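Local atomic coordinates of probable thiol peroxidase (Chromobacterium violaceum, PDB entry 3KEB), a protein that probably reduces peroxides as a thiol-dependent peroxidase of the redoxin family, within the thioredoxin superfamily. Residues Leu33-Asp36 and Gln37-Ala41; Leu111-Leu114 and Arg115-Phe119; Arg74-Leu77 and Asp78-His82. All coordinates share one frame; numbering follows the deposited sequence. Where two conformers were deposited one is given.

Contact 1: residues Leu33-Asp36 and Gln37-Ala41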
ATOM      1  N   LEU A  33       0.689   3.286 -13.030  1.00 16.96           N
ATOM      2  CA  LEU A  33       0.414   3.378 -11.615  1.00 15.40           C
ATOM      3  C   LEU A  33      -1.077   3.628 -11.410  1.00 14.87           C
ATOM      4  O   LEU A  33      -1.825   3.650 -12.381  1.00 14.36           O
ATOM      5  CB  LEU A  33       1.253   4.520 -10.984  1.00 15.40           C
ATOM      6  CG  LEU A  33       2.763   4.243 -11.089  1.00 15.46           C
ATOM      7  CD1 LEU A  33       3.536   5.441 -10.599  1.00 18.00           C
ATOM      8  CD2 LEU A  33       3.142   2.981 -10.289  1.00 18.45           C
ATOM      9  N   VAL A  34      -1.496   3.783 -10.151  1.00 13.54           N
ATOM     10  CA  VAL A  34      -2.881   4.116  -9.878  0.60 13.29           C
ATOM     11  C   VAL A  34      -2.914   5.248  -8.876  1.00 12.87           C
ATOM     12  O   VAL A  34      -2.193   5.278  -7.906  1.00 14.01           O
ATOM     13  CB  VAL A  34      -3.698   2.886  -9.424  0.60 14.09           C
ATOM     14  CG1 VAL A  34      -3.000   2.190  -8.343  0.60 13.03           C
ATOM     15  CG2 VAL A  34      -5.109   3.287  -8.998  0.60 11.15           C
ATOM     16  N   ASP A  35      -3.720   6.246  -9.150  1.00 12.62           N
ATOM     17  CA  ASP A  35      -3.774   7.429  -8.290  1.00 13.71           C
ATOM     18  C   ASP A  35      -4.738   7.280  -7.130  1.00 13.26           C
ATOM     19  O   ASP A  35      -5.396   6.267  -6.978  1.00 12.27           O
ATOM     20  CB  ASP A  35      -4.078   8.683  -9.118  1.00 15.03           C
ATOM     21  CG  ASP A  35      -5.509   8.768  -9.633  1.00 18.33           C
ATOM     22  OD1 ASP A  35      -6.492   8.143  -9.124  1.00 16.31           O
ATOM     23  OD2 ASP A  35      -5.680   9.582 -10.614  1.00 25.58           O
ATOM     24  N   ASP A  36      -4.847   8.322  -6.319  1.00 13.94           N
ATOM     25  CA  ASP A  36      -5.644   8.232  -5.116  1.00 13.96           C
ATOM     26  C   ASP A  36      -7.146   8.080  -5.298  1.00 14.74           C
ATOM     27  O   ASP A  36      -7.843   7.646  -4.355  1.00 16.52           O
ATOM     28  CB  ASP A  36      -5.315   9.360  -4.140  1.00 13.41           C
ATOM     29  CG  ASP A  36      -5.655  10.760  -4.678  1.00 17.64           C
ATOM     30  OD1 ASP A  36      -5.182  11.139  -5.754  1.00 18.81           O
ATOM     31  OD2 ASP A  36      -6.444  11.478  -4.023  1.00 24.99           O
ATOM     32  N   GLN A  37      -7.666   8.392  -6.475  1.00 14.79           N
ATOM     33  CA  GLN A  37      -9.067   8.097  -6.803  1.00 16.25           C
ATOM     34  C   GLN A  37      -9.226   6.828  -7.602  1.00 15.37           C
ATOM     35  O   GLN A  37     -10.262   6.615  -8.210  1.00 14.46           O
ATOM     36  CB  GLN A  37      -9.659   9.253  -7.595  1.00 18.40           C
ATOM     37  CG  GLN A  37      -9.596  10.596  -6.802  1.00 25.18           C
ATOM     38  CD  GLN A  37      -9.999  11.794  -7.658  1.00 32.51           C
ATOM     39  OE1 GLN A  37      -9.145  12.439  -8.289  1.00 37.78           O
ATOM     40  NE2 GLN A  37     -11.305  12.066  -7.722  1.00 36.02           N
ATOM     41  N   LYS A  38      -8.190   5.994  -7.600  1.00 13.24           N
ATOM     42  CA  LYS A  38      -8.224   4.656  -8.232  1.00 14.24           C
ATOM     43  C   LYS A  38      -8.170   4.635  -9.775  1.00 15.49           C
ATOM     44  O   LYS A  38      -8.293   3.559 -10.401  1.00 17.34           O
ATOM     45  CB  LYS A  38      -9.368   3.793  -7.672  1.00 13.06           C
ATOM     46  CG  LYS A  38      -9.336   3.665  -6.143  1.00 12.62           C
ATOM     47  CD  LYS A  38     -10.397   2.697  -5.705  1.00 13.47           C
ATOM     48  CE  LYS A  38     -10.552   2.477  -4.205  1.00 11.64           C
ATOM     49  NZ  LYS A  38     -10.974   3.750  -3.458  1.00 14.28           N
ATOM     50  N   HIS A  39      -7.858   5.788 -10.346  1.00 17.23           N
ATOM     51  CA  HIS A  39      -7.638   5.955 -11.817  1.00 17.79           C
ATOM     52  C   HIS A  39      -6.259   5.555 -12.257  1.00 17.04           C
ATOM     53  O   HIS A  39      -5.271   5.829 -11.560  1.00 16.64           O
ATOM     54  CB  HIS A  39      -7.881   7.406 -12.220  1.00 18.20           C
ATOM     55  CG  HIS A  39      -9.274   7.856 -11.955  1.00 21.06           C
ATOM     56  ND1 HIS A  39      -9.566   8.992 -11.240  1.00 27.35           N
ATOM     57  CD2 HIS A  39     -10.464   7.295 -12.281  1.00 25.24           C
ATOM     58  CE1 HIS A  39     -10.880   9.109 -11.126  1.00 26.04           C
ATOM     59  NE2 HIS A  39     -11.447   8.087 -11.745  1.00 25.89           N
ATOM     60  N   ASP A  40      -6.185   4.912 -13.418  1.00 17.52           N
ATOM     61  CA  ASP A  40      -4.897   4.600 -14.039  1.00 19.28           C
ATOM     62  C   ASP A  40      -4.089   5.886 -14.250  1.00 19.16           C
ATOM     63  O   ASP A  40      -4.649   6.929 -14.566  1.00 18.78           O
ATOM     64  CB  ASP A  40      -5.100   3.843 -15.350  1.00 19.42           C
ATOM     65  CG  ASP A  40      -5.603   2.434 -15.118  1.00 24.22           C
ATOM     66  OD1 ASP A  40      -5.476   1.913 -13.986  1.00 29.81           O
ATOM     67  OD2 ASP A  40      -6.118   1.818 -16.053  1.00 25.28           O
ATOM     68  N   ALA A  41      -2.783   5.819 -14.021  1.00 19.48           N
ATOM     69  CA  ALA A  41      -1.899   6.992 -14.175  1.00 19.59           C
ATOM     70  C   ALA A  41      -0.673   6.527 -14.962  1.00 20.35           C
ATOM     71  O   ALA A  41      -0.012   5.563 -14.576  1.00 21.03           O
ATOM     72  CB  ALA A  41      -1.445   7.524 -12.836  1.00 19.32           C
TER
HETATM   73  O   HOH W   1      -7.768  11.198 -10.539  1.00 34.31           O
HETATM   74  O   HOH W   2      -9.231   5.794  -2.976  1.00 11.98           O
HETATM   75  O   HOH W   3      -7.105  13.185  -6.905  1.00 28.84           O
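Asp35 and His39 meet across a beta hairpin through different first torsions. Asp35 holds its CG between its own backbone N and carbonyl carbon (chi1 72°), which folds the carboxylate back over the turn, whereas His39 sets its ring opposite its carbonyl carbon (chi1 -61°), close to the same acid. Carboxylate and imidazole planes stand 82° apart. Asp35 OD1 accepts a hydrogen bond from His39 N at 3.0 Å, the donor lying well above the carboxylate plane, and takes a weak second bond from Gln37 N at 2.9 Å. The other oxygen, Asp35 OD2, lies at the edge of the His39 ring, where one water is shared with His39 ND1 and Gln37 OE1. The peptide oxygen of Gln37 sits over a face of the same imidazole.

The backbone closes round this side chain in a type I turn from Asp35 to Lys38, with Lys38 N bonded to Asp35 O at 2.9 Å. A bond of 2.9 Å from Asp35 N to His39 O follows, and then the antiparallel pair Leu33-Ala41. On the face that carries Val34 and Asp40, the Val34 CG2 methyl of the conformer given lies against the backbone of Lys38. Lys38 reaches Glu61 of the second subunit in a salt bridge, and Asp36 forms another with Arg100.

One carboxylate oxygen thus holds the amide of His39, just past the turn, and more weakly that of Gln37 within it, while the second oxygen enters a water-linked polar cluster; such bonding would be expected to stabilise the ionised acid and hold the hairpin tip in shape.

Contact 2: residues Leu111-Leu114 and Arg115-Phe119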
ATOM      1  N   LEU A 111       0.328   8.763  -6.304  1.00 12.59           N
ATOM      2  CA  LEU A 111       0.279   7.529  -7.074  1.00 14.01           C
ATOM      3  C   LEU A 111       0.803   6.385  -6.246  1.00 13.58           C
ATOM      4  O   LEU A 111       1.816   6.520  -5.565  1.00 13.96           O
ATOM      5  CB  LEU A 111       1.132   7.648  -8.335  1.00 12.49           C
ATOM      6  CG  LEU A 111       0.880   8.910  -9.184  1.00 15.29           C
ATOM      7  CD1 LEU A 111       1.697   8.775 -10.499  1.00 14.53           C
ATOM      8  CD2 LEU A 111      -0.613   9.154  -9.491  1.00 14.63           C
ATOM      9  N   SER A 112       0.131   5.250  -6.390  1.00 13.32           N
ATOM     10  CA  SER A 112       0.415   4.033  -5.691  1.00 13.35           C
ATOM     11  C   SER A 112       1.011   3.022  -6.658  1.00 14.49           C
ATOM     12  O   SER A 112       0.604   2.933  -7.846  1.00 13.59           O
ATOM     13  CB  SER A 112      -0.873   3.455  -5.145  1.00 12.63           C
ATOM     14  OG  SER A 112      -0.678   2.137  -4.703  1.00 12.63           O
ATOM     15  N   THR A 113       1.952   2.251  -6.148  1.00 13.27           N
ATOM     16  CA  THR A 113       2.565   1.201  -6.935  1.00 15.23           C
ATOM     17  C   THR A 113       1.815  -0.115  -6.848  1.00 17.75           C
ATOM     18  O   THR A 113       2.311  -1.161  -7.346  1.00 19.43           O
ATOM     19  CB  THR A 113       3.996   0.955  -6.519  1.00 13.73           C
ATOM     20  OG1 THR A 113       4.046   0.545  -5.158  1.00 12.66           O
ATOM     21  CG2 THR A 113       4.846   2.253  -6.670  1.00 11.75           C
ATOM     22  N   LEU A 114       0.625  -0.126  -6.258  1.00 20.03           N
ATOM     23  CA  LEU A 114      -0.027  -1.449  -6.135  1.00 22.63           C
ATOM     24  C   LEU A 114      -0.358  -2.094  -7.502  1.00 24.44           C
ATOM     25  O   LEU A 114      -0.282  -3.275  -7.606  1.00 26.99           O
ATOM     26  CB  LEU A 114      -1.224  -1.449  -5.166  1.00 23.03           C
ATOM     27  CG  LEU A 114      -2.573  -1.327  -5.777  1.00 19.86           C
ATOM     28  CD1 LEU A 114      -3.741  -1.431  -4.783  1.00 12.94           C
ATOM     29  CD2 LEU A 114      -2.531   0.018  -6.468  1.00 20.43           C
ATOM     30  N   ARG A 115      -0.680  -1.338  -8.546  1.00 27.73           N
ATOM     31  CA  ARG A 115      -1.115  -1.981  -9.801  0.60 29.37           C
ATOM     32  C   ARG A 115       0.072  -2.692 -10.457  1.00 29.76           C
ATOM     33  O   ARG A 115      -0.109  -3.668 -11.203  1.00 31.08           O
ATOM     34  CB  ARG A 115      -1.846  -0.980 -10.726  0.60 30.29           C
ATOM     35  CG  ARG A 115      -1.953  -1.351 -12.198  0.60 32.69           C
ATOM     36  CD  ARG A 115      -2.770  -2.585 -12.408  0.60 34.75           C
ATOM     37  NE  ARG A 115      -2.250  -3.331 -13.545  0.60 37.17           N
ATOM     38  CZ  ARG A 115      -2.602  -3.136 -14.807  0.60 38.50           C
ATOM     39  NH1 ARG A 115      -3.515  -2.228 -15.130  0.60 38.57           N
ATOM     40  NH2 ARG A 115      -2.042  -3.876 -15.754  0.60 40.30           N
ATOM     41  N   GLY A 116       1.285  -2.269 -10.151  0.60 30.05           N
ATOM     42  CA  GLY A 116       2.450  -3.013 -10.594  0.60 30.67           C
ATOM     43  C   GLY A 116       3.687  -2.592  -9.834  0.60 30.75           C
ATOM     44  O   GLY A 116       4.250  -1.535 -10.092  0.60 30.36           O
ATOM     45  N   ARG A 117       4.118  -3.448  -8.911  1.00 31.47           N
ATOM     46  CA  ARG A 117       5.241  -3.100  -8.060  1.00 31.57           C
ATOM     47  C   ARG A 117       6.591  -3.073  -8.829  1.00 31.20           C
ATOM     48  O   ARG A 117       7.557  -2.551  -8.307  1.00 31.72           O
ATOM     49  CB  ARG A 117       5.303  -4.048  -6.870  1.00 32.74           C
ATOM     50  CG  ARG A 117       3.989  -4.112  -6.007  1.00 33.87           C
ATOM     51  CD  ARG A 117       3.736  -2.849  -5.113  1.00 36.74           C
ATOM     52  NE  ARG A 117       2.795  -3.168  -4.024  1.00 38.21           N
ATOM     53  CZ  ARG A 117       2.002  -2.307  -3.370  1.00 37.12           C
ATOM     54  NH1 ARG A 117       1.233  -2.757  -2.382  1.00 30.75           N
ATOM     55  NH2 ARG A 117       1.992  -1.002  -3.673  1.00 38.87           N
ATOM     56  N   ASP A 118       6.651  -3.638 -10.053  1.00 29.34           N
ATOM     57  CA  ASP A 118       7.852  -3.561 -10.917  1.00 27.10           C
ATOM     58  C   ASP A 118       8.311  -2.108 -11.324  1.00 23.67           C
ATOM     59  O   ASP A 118       9.433  -1.881 -11.848  1.00 21.55           O
ATOM     60  CB  ASP A 118       7.592  -4.345 -12.167  1.00 29.32           C
ATOM     61  CG  ASP A 118       6.806  -3.558 -13.145  1.00 33.80           C
ATOM     62  OD1 ASP A 118       5.686  -3.101 -12.791  1.00 41.56           O
ATOM     63  OD2 ASP A 118       7.338  -3.360 -14.261  1.00 44.78           O
ATOM     64  N   PHE A 119       7.466  -1.129 -11.056  1.00 19.19           N
ATOM     65  CA  PHE A 119       7.892   0.254 -11.033  1.00 17.44           C
ATOM     66  C   PHE A 119       9.194   0.381 -10.213  1.00 16.75           C
ATOM     67  O   PHE A 119      10.139   1.042 -10.630  1.00 16.91           O
ATOM     68  CB  PHE A 119       6.839   1.109 -10.323  1.00 17.37           C
ATOM     69  CG  PHE A 119       7.310   2.484 -10.018  1.00 16.97           C
ATOM     70  CD1 PHE A 119       7.273   3.473 -10.996  1.00 20.04           C
ATOM     71  CD2 PHE A 119       7.828   2.795  -8.787  1.00 17.03           C
ATOM     72  CE1 PHE A 119       7.740   4.719 -10.733  1.00 18.74           C
ATOM     73  CE2 PHE A 119       8.303   4.017  -8.537  1.00 17.52           C
ATOM     74  CZ  PHE A 119       8.253   5.007  -9.521  1.00 20.80           C
TER
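Arg117 bends back over the chain that precedes it and meets Thr113 and Leu114 along most of its length. Its CB lies 4.2 Å from Thr113 O, and CG comes closer to the same oxygen. A bend at chi2 (-73°) then brings CD to 3.1 Å from Thr113 O and also beside Thr113 OG1. Beyond it, NE and CZ pass across the backbone of Leu114, whose CA lies under one guanidinium face, 3.5 Å from CZ. NH1 flanks Leu114 CB. At the tip Arg117 NH2 donates to Thr113 OG1 at 3.0 Å. The hydroxyl lies 15° out of the guanidinium plane, and NH2 makes a further weak bond to Val90 O.

The methyl of Thr113 turns to another partner: CG2 packs against Phe119 CD2 at 3.7 Å, the two side chains crossing at about a right angle. Leu114 N, although near Arg117 NH2, gives its hydrogen to Ser112 OG at 3.0 Å, and that hydroxyl is also bonded to Asp91 O. Gly116 N adds a weak bond to Thr113 O.

An ST turn at Ser112 thus follows on strand 109-112, and a type I turn from Gly116 to Phe119 leads into helix 119-122: a strand-to-helix connection of the thioredoxin-like fold.

Contact 3: residues Arg74-Leu77 and Asp78-His82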
ATOM      1  N   ARG A  74       7.092  20.751  -1.072  1.00 13.71           N
ATOM      2  CA  ARG A  74       6.024  21.721  -1.371  0.60 15.14           C
ATOM      3  C   ARG A  74       6.525  23.150  -1.185  1.00 14.94           C
ATOM      4  O   ARG A  74       6.276  24.031  -2.029  1.00 13.05           O
ATOM      5  CB  ARG A  74       4.787  21.499  -0.481  0.60 16.33           C
ATOM      6  CG  ARG A  74       4.121  20.178  -0.756  0.60 18.97           C
ATOM      7  CD  ARG A  74       2.812  19.930   0.032  0.60 21.14           C
ATOM      8  NE  ARG A  74       2.968  19.670   1.469  0.60 22.64           N
ATOM      9  CZ  ARG A  74       2.566  20.502   2.426  0.60 22.96           C
ATOM     10  NH1 ARG A  74       2.755  20.186   3.695  0.60 21.85           N
ATOM     11  NH2 ARG A  74       2.010  21.679   2.111  0.60 22.25           N
ATOM     12  N   ARG A  75       7.236  23.403  -0.081  1.00 14.08           N
ATOM     13  CA  ARG A  75       7.775  24.714   0.166  1.00 14.84           C
ATOM     14  C   ARG A  75       8.781  25.156  -0.918  1.00 13.77           C
ATOM     15  O   ARG A  75       8.739  26.317  -1.391  1.00 12.39           O
ATOM     16  CB  ARG A  75       8.399  24.845   1.564  1.00 16.47           C
ATOM     17  CG  ARG A  75       7.326  24.926   2.664  1.00 22.48           C
ATOM     18  CD  ARG A  75       7.927  24.700   4.026  1.00 29.93           C
ATOM     19  NE  ARG A  75       6.951  24.805   5.120  1.00 34.36           N
ATOM     20  CZ  ARG A  75       7.296  24.838   6.402  1.00 37.86           C
ATOM     21  NH1 ARG A  75       8.591  24.805   6.742  1.00 40.13           N
ATOM     22  NH2 ARG A  75       6.362  24.943   7.342  1.00 40.60           N
ATOM     23  N   PHE A  76       9.671  24.255  -1.320  1.00 12.73           N
ATOM     24  CA  PHE A  76      10.600  24.549  -2.405  1.00 12.38           C
ATOM     25  C   PHE A  76       9.832  25.004  -3.633  1.00 11.57           C
ATOM     26  O   PHE A  76      10.203  25.977  -4.289  1.00 11.15           O
ATOM     27  CB  PHE A  76      11.331  23.277  -2.770  1.00 14.03           C
ATOM     28  CG  PHE A  76      12.113  23.389  -4.003  1.00 13.79           C
ATOM     29  CD1 PHE A  76      13.225  24.241  -4.046  1.00 15.31           C
ATOM     30  CD2 PHE A  76      11.777  22.641  -5.106  1.00 17.95           C
ATOM     31  CE1 PHE A  76      13.961  24.346  -5.209  1.00 16.45           C
ATOM     32  CE2 PHE A  76      12.526  22.747  -6.285  1.00 17.87           C
ATOM     33  CZ  PHE A  76      13.629  23.576  -6.305  1.00 14.14           C
ATOM     34  N   LEU A  77       8.781  24.263  -3.957  1.00 11.52           N
ATOM     35  CA  LEU A  77       7.981  24.497  -5.163  1.00 11.72           C
ATOM     36  C   LEU A  77       7.114  25.758  -5.101  1.00 11.71           C
ATOM     37  O   LEU A  77       6.548  26.171  -6.129  1.00 11.09           O
ATOM     38  CB  LEU A  77       7.126  23.276  -5.491  1.00 11.80           C
ATOM     39  CG  LEU A  77       7.766  22.013  -5.997  1.00 14.87           C
ATOM     40  CD1 LEU A  77       6.723  20.919  -6.102  1.00 16.07           C
ATOM     41  CD2 LEU A  77       8.432  22.299  -7.313  1.00 13.20           C
ATOM     42  N   ASP A  78       7.050  26.465  -3.978  1.00 12.15           N
ATOM     43  CA  ASP A  78       6.421  27.773  -3.995  1.00 11.78           C
ATOM     44  C   ASP A  78       7.064  28.703  -5.041  1.00 12.38           C
ATOM     45  O   ASP A  78       6.390  29.604  -5.579  1.00 13.65           O
ATOM     46  CB  ASP A  78       6.480  28.501  -2.626  1.00 12.29           C
ATOM     47  CG  ASP A  78       5.611  27.845  -1.571  1.00 14.67           C
ATOM     48  OD1 ASP A  78       4.624  27.173  -1.941  1.00 14.59           O
ATOM     49  OD2 ASP A  78       5.916  28.042  -0.383  1.00 19.17           O
ATOM     50  N   SER A  79       8.358  28.538  -5.257  1.00 11.85           N
ATOM     51  CA  SER A  79       9.101  29.312  -6.260  1.00 12.01           C
ATOM     52  C   SER A  79       8.920  28.838  -7.717  1.00 12.51           C
ATOM     53  O   SER A  79       9.370  29.510  -8.627  1.00 13.20           O
ATOM     54  CB  SER A  79      10.602  29.257  -5.922  1.00 13.95           C
ATOM     55  OG  SER A  79      10.893  29.920  -4.702  1.00 13.76           O
ATOM     56  N   TRP A  80       8.322  27.667  -7.931  1.00 11.60           N
ATOM     57  CA  TRP A  80       8.282  27.010  -9.250  1.00 11.65           C
ATOM     58  C   TRP A  80       6.884  26.410  -9.456  1.00 11.38           C
ATOM     59  O   TRP A  80       6.731  25.179  -9.521  1.00 11.98           O
ATOM     60  CB  TRP A  80       9.387  25.957  -9.347  1.00 11.77           C
ATOM     61  CG  TRP A  80      10.756  26.531  -9.086  1.00 11.77           C
ATOM     62  CD1 TRP A  80      11.511  26.390  -7.931  1.00 13.10           C
ATOM     63  CD2 TRP A  80      11.541  27.345  -9.975  1.00 12.32           C
ATOM     64  NE1 TRP A  80      12.679  27.091  -8.054  1.00 11.92           N
ATOM     65  CE2 TRP A  80      12.724  27.692  -9.288  1.00 12.34           C
ATOM     66  CE3 TRP A  80      11.347  27.848 -11.276  1.00 14.82           C
ATOM     67  CZ2 TRP A  80      13.717  28.491  -9.862  1.00 12.95           C
ATOM     68  CZ3 TRP A  80      12.361  28.653 -11.853  1.00 15.55           C
ATOM     69  CH2 TRP A  80      13.516  28.948 -11.151  1.00 15.91           C
ATOM     70  N   PRO A  81       5.865  27.292  -9.536  1.00 11.30           N
ATOM     71  CA  PRO A  81       4.466  26.854  -9.659  1.00 11.38           C
ATOM     72  C   PRO A  81       4.168  26.046 -10.924  1.00 13.35           C
ATOM     73  O   PRO A  81       3.098  25.407 -10.970  1.00 13.63           O
ATOM     74  CB  PRO A  81       3.664  28.144  -9.647  1.00 11.54           C
ATOM     75  CG  PRO A  81       4.637  29.259 -10.050  1.00 10.22           C
ATOM     76  CD  PRO A  81       5.969  28.754  -9.463  1.00 10.96           C
ATOM     77  N   HIS A  82       5.060  26.004 -11.913  1.00 13.03           N
ATOM     78  CA  HIS A  82       4.709  25.322 -13.155  1.00 13.57           C
ATOM     79  C   HIS A  82       5.201  23.884 -13.190  1.00 13.54           C
ATOM     80  O   HIS A  82       5.009  23.186 -14.182  1.00 15.42           O
ATOM     81  CB  HIS A  82       5.207  26.117 -14.361  1.00 14.26           C
ATOM     82  CG  HIS A  82       4.673  27.511 -14.417  1.00 13.56           C
ATOM     83  ND1 HIS A  82       5.143  28.446 -15.311  1.00 14.32           N
ATOM     84  CD2 HIS A  82       3.704  28.128 -13.705  1.00 11.36           C
ATOM     85  CE1 HIS A  82       4.504  29.589 -15.127  1.00 12.30           C
ATOM     86  NE2 HIS A  82       3.613  29.422 -14.170  1.00 12.64           N
TER
HETATM   87  O   HOH W   4       4.108  24.754  -3.481  1.00 19.05           O
HETATM   88  O   HOH W   5      12.046  27.638  -3.578  1.00 23.88           O
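The rings of Phe76 and Trp80 lean together obliquely, their planes 42° apart and the Phe76 ring centre 5.2 Å from that of the indole five-membered ring. Trp80 CD1 projects over one face of Phe76, displaced toward its rim, and comes nearest to Phe76 CZ at 3.9 Å. A chi1 of 170° carries the Phe76 ring away from its own amide nitrogen and toward the indole, while Trp80, with CG anti to its carbonyl carbon (chi1 -56°), presents the CD1 and NE1 edge of its indole to that ring. Trp80 NE1 is bonded to Glu168, and the Phe76 ring also meets Phe164, so helix 164-177 receives both aromatics. Leu77 CD2 touches Trp80 CB more loosely.

Asp78 reaches the last helical carbonyls through its backbone N and a water, not by direct carboxylate contact. Asp78 N bonds to Arg75 O at 3.1 Å, and its OD1 is linked to Arg74 O by a water that donates to both. A second water lies between Phe76 O and Ser79 OG, supplementing the weak bond from Ser79 N to Phe76 O. Trp80 N closes on Leu77 O at 2.9 Å.

The arrangement is that of a helix C-terminus, where successive bonds from residue i to i-3, the last closing a type I turn from Leu77 to Trp80, lead out of helix 67-77 toward strand 84-89 of the thioredoxin-like fold.

Contacts 1 and 2 adjoin, their centres 10 Å apart, because strands 32-35 and 109-112 are neighbours in the mixed sheet: Val34 O lies 2.8 Å from Ser112 N, a probable hydrogen bond. Both are partly buried and touch the second subunit. Contact 3 is a surface contact about 13 Å from either at the nearest atoms; no other chain of the assembly reaches it, and it lies on the opposite side of the chain's centre from contact 2. The chemistry differs accordingly. A carboxylate organises the hairpin of contact 1, a guanidinium folded onto backbone marks contact 2, and contact 3 combines an aromatic pair with water-bridged helix-end carbonyls.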